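Local atomic coordinates of coat protein (Tobacco streak virus, PDB entry 4Y6X), a protein that forms the viral capsid and binds RNA, probably assembling an icosahedral shell, recognising the 3' end of the viral RNA and helping to package it. Residues Leu67-Phe71 with Ala125-Cys129. Residues are numbered along the deposited sequence.
Sequences LLIGF and AIVWC
Two extended strands run nearly parallel, at -22° with axes 11.2 Å apart, in the two facing sheets of the jelly-roll coat domain. That spacing is too wide for backbone hydrogen bonds, so side chains alone join them, alternate residues pointing inward; Ile69 lies opposite Ile126 (CA to CA 9.6 Å) and Phe71 opposite Trp128 (10.7 Å). Leu67, rotamer t with chi2 near 69°, brings CD2 to 3.5 Å from Ile126 CD1, two branched aliphatic chains filling the gap without polar atoms. Leu68 turns from the interface and packs on Phe161 of the second subunit. Ile69, chi1 p, serves two partners: its CG2 is 4.1 Å from Ile126 CD1 and its CD1 3.9 Å from Trp128 CZ2. Gly70, on the outward side, contributes no side chain. Phe71, also p, offers a ring face to the indole edge of Trp128 (chi1 m) in a T-shaped pair, its ring and the five-membered ring 4.6 Å between centroids, planes at 86°, with Phe71 CZ 3.5 Å from Trp128 NE1. Flat rings bridge the gap here, joined by Phe79 from strand 77-82, which neighbours 125-130; strands 107-117 and 140-150 flank 63-73 in the opposing sheet.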
ATOM      1  N   LEU A  67     -14.342 -10.386  -1.227  1.00 22.40           N
ATOM      2  CA  LEU A  67     -13.887  -9.275  -0.439  1.00 22.32           C
ATOM      3  C   LEU A  67     -14.378  -9.508   0.999  1.00 25.83           C
ATOM      4  O   LEU A  67     -15.591  -9.709   1.216  1.00 23.14           O
ATOM      5  CB  LEU A  67     -14.472  -8.017  -0.984  1.00 22.63           C
ATOM      6  CG  LEU A  67     -14.298  -6.807  -0.054  1.00 25.02           C
ATOM      7  CD1 LEU A  67     -12.847  -6.353   0.067  1.00 26.55           C
ATOM      8  CD2 LEU A  67     -15.159  -5.705  -0.563  1.00 25.35           C
ATOM      9  N   LEU A  68     -13.471  -9.475   1.953  1.00 20.65           N
ATOM     10  CA  LEU A  68     -13.764  -9.573   3.371  1.00 22.62           C
ATOM     11  C   LEU A  68     -13.589  -8.250   4.021  1.00 23.39           C
ATOM     12  O   LEU A  68     -12.537  -7.580   3.822  1.00 23.10           O
ATOM     13  CB  LEU A  68     -12.809 -10.500   4.075  1.00 27.21           C
ATOM     14  CG  LEU A  68     -13.088 -12.015   4.063  1.00 30.99           C
ATOM     15  CD1 LEU A  68     -13.650 -12.559   2.799  1.00 30.78           C
ATOM     16  CD2 LEU A  68     -11.864 -12.807   4.513  1.00 30.99           C
ATOM     17  N   ILE A  69     -14.608  -7.816   4.765  1.00 20.72           N
ATOM     18  CA  ILE A  69     -14.463  -6.647   5.556  1.00 23.46           C
ATOM     19  C   ILE A  69     -14.862  -6.896   6.994  1.00 22.53           C
ATOM     20  O   ILE A  69     -15.728  -7.753   7.302  1.00 23.30           O
ATOM     21  CB  ILE A  69     -15.155  -5.459   4.966  1.00 30.35           C
ATOM     22  CG1 ILE A  69     -16.623  -5.620   5.003  1.00 32.34           C
ATOM     23  CG2 ILE A  69     -14.792  -5.181   3.494  1.00 34.09           C
ATOM     24  CD1 ILE A  69     -17.202  -4.317   5.437  1.00 36.08           C
ATOM     25  N   GLY A  70     -14.219  -6.173   7.889  1.00 17.52           N
ATOM     26  CA  GLY A  70     -14.560  -6.247   9.309  1.00 19.02           C
ATOM     27  C   GLY A  70     -14.515  -4.871   9.866  1.00 17.70           C
ATOM     28  O   GLY A  70     -13.698  -4.066   9.436  1.00 19.51           O
ATOM     29  N   PHE A  71     -15.372  -4.585  10.812  1.00 18.60           N
ATOM     30  CA  PHE A  71     -15.416  -3.275  11.400  1.00 18.40           C
ATOM     31  C   PHE A  71     -16.065  -3.280  12.741  1.00 18.90           C
ATOM     32  O   PHE A  71     -16.783  -4.230  13.107  1.00 19.33           O
ATOM     33  CB  PHE A  71     -16.099  -2.280  10.483  1.00 18.69           C
ATOM     34  CG  PHE A  71     -17.552  -2.564  10.271  1.00 20.14           C
ATOM     35  CD1 PHE A  71     -17.955  -3.407   9.242  1.00 21.32           C
ATOM     36  CD2 PHE A  71     -18.512  -1.967  11.068  1.00 21.26           C
ATOM     37  CE1 PHE A  71     -19.300  -3.696   9.023  1.00 22.32           C
ATOM     38  CE2 PHE A  71     -19.872  -2.253  10.872  1.00 24.39           C
ATOM     39  CZ  PHE A  71     -20.247  -3.128   9.851  1.00 24.63           C
ATOM     40  N   ALA A 125     -19.498  -0.063  -4.325  1.00 29.98           N
ATOM     41  CA  ALA A 125     -19.067   0.524  -3.082  1.00 29.58           C
ATOM     42  C   ALA A 125     -19.678  -0.191  -1.924  1.00 29.89           C
ATOM     43  O   ALA A 125     -20.721  -0.854  -2.058  1.00 25.75           O
ATOM     44  CB  ALA A 125     -19.427   1.992  -3.037  1.00 31.54           C
ATOM     45  N   ILE A 126     -19.042  -0.048  -0.769  1.00 25.97           N
ATOM     46  CA  ILE A 126     -19.670  -0.462   0.467  1.00 25.99           C
ATOM     47  C   ILE A 126     -20.167   0.787   1.151  1.00 25.36           C
ATOM     48  O   ILE A 126     -19.464   1.782   1.198  1.00 24.82           O
ATOM     49  CB  ILE A 126     -18.711  -1.279   1.312  1.00 29.34           C
ATOM     50  CG1 ILE A 126     -18.456  -2.605   0.598  1.00 35.90           C
ATOM     51  CG2 ILE A 126     -19.355  -1.609   2.656  1.00 30.60           C
ATOM     52  CD1 ILE A 126     -17.074  -3.060   0.817  1.00 43.65           C
ATOM     53  N   VAL A 127     -21.390   0.731   1.645  1.00 24.68           N
ATOM     54  CA  VAL A 127     -22.044   1.870   2.225  1.00 26.45           C
ATOM     55  C   VAL A 127     -22.531   1.541   3.625  1.00 24.88           C
ATOM     56  O   VAL A 127     -23.133   0.507   3.834  1.00 27.84           O
ATOM     57  CB  VAL A 127     -23.266   2.285   1.359  1.00 30.66           C
ATOM     58  CG1 VAL A 127     -24.021   3.461   1.979  1.00 29.87           C
ATOM     59  CG2 VAL A 127     -22.849   2.635  -0.049  1.00 32.48           C
ATOM     60  N   TRP A 128     -22.276   2.439   4.577  1.00 23.46           N
ATOM     61  CA  TRP A 128     -22.762   2.332   5.938  1.00 25.89           C
ATOM     62  C   TRP A 128     -23.795   3.432   6.241  1.00 31.38           C
ATOM     63  O   TRP A 128     -23.578   4.574   5.852  1.00 31.16           O
ATOM     64  CB  TRP A 128     -21.654   2.550   6.954  1.00 25.21           C
ATOM     65  CG  TRP A 128     -20.702   1.467   7.080  1.00 23.05           C
ATOM     66  CD1 TRP A 128     -20.676   0.549   8.055  1.00 23.78           C
ATOM     67  CD2 TRP A 128     -19.612   1.168   6.194  1.00 23.22           C
ATOM     68  NE1 TRP A 128     -19.638  -0.346   7.842  1.00 24.31           N
ATOM     69  CE2 TRP A 128     -18.968   0.030   6.706  1.00 24.77           C
ATOM     70  CE3 TRP A 128     -19.110   1.762   5.024  1.00 25.28           C
ATOM     71  CZ2 TRP A 128     -17.845  -0.536   6.096  1.00 25.25           C
ATOM     72  CZ3 TRP A 128     -17.985   1.211   4.424  1.00 24.24           C
ATOM     73  CH2 TRP A 128     -17.354   0.087   4.974  1.00 24.57           C
ATOM     74  N   CYS A 129     -24.867   3.067   6.936  1.00 31.01           N
ATOM     75  CA  CYS A 129     -25.867   4.036   7.469  1.00 36.75           C
ATOM     76  C   CYS A 129     -25.955   3.892   8.987  1.00 29.48           C
ATOM     77  O   CYS A 129     -26.444   2.882   9.504  1.00 31.51           O
ATOM     78  CB  CYS A 129     -27.261   3.741   6.900  1.00 42.32           C
ATOM     79  SG  CYS A 129     -27.248   3.539   5.109  1.00 54.83           S
TER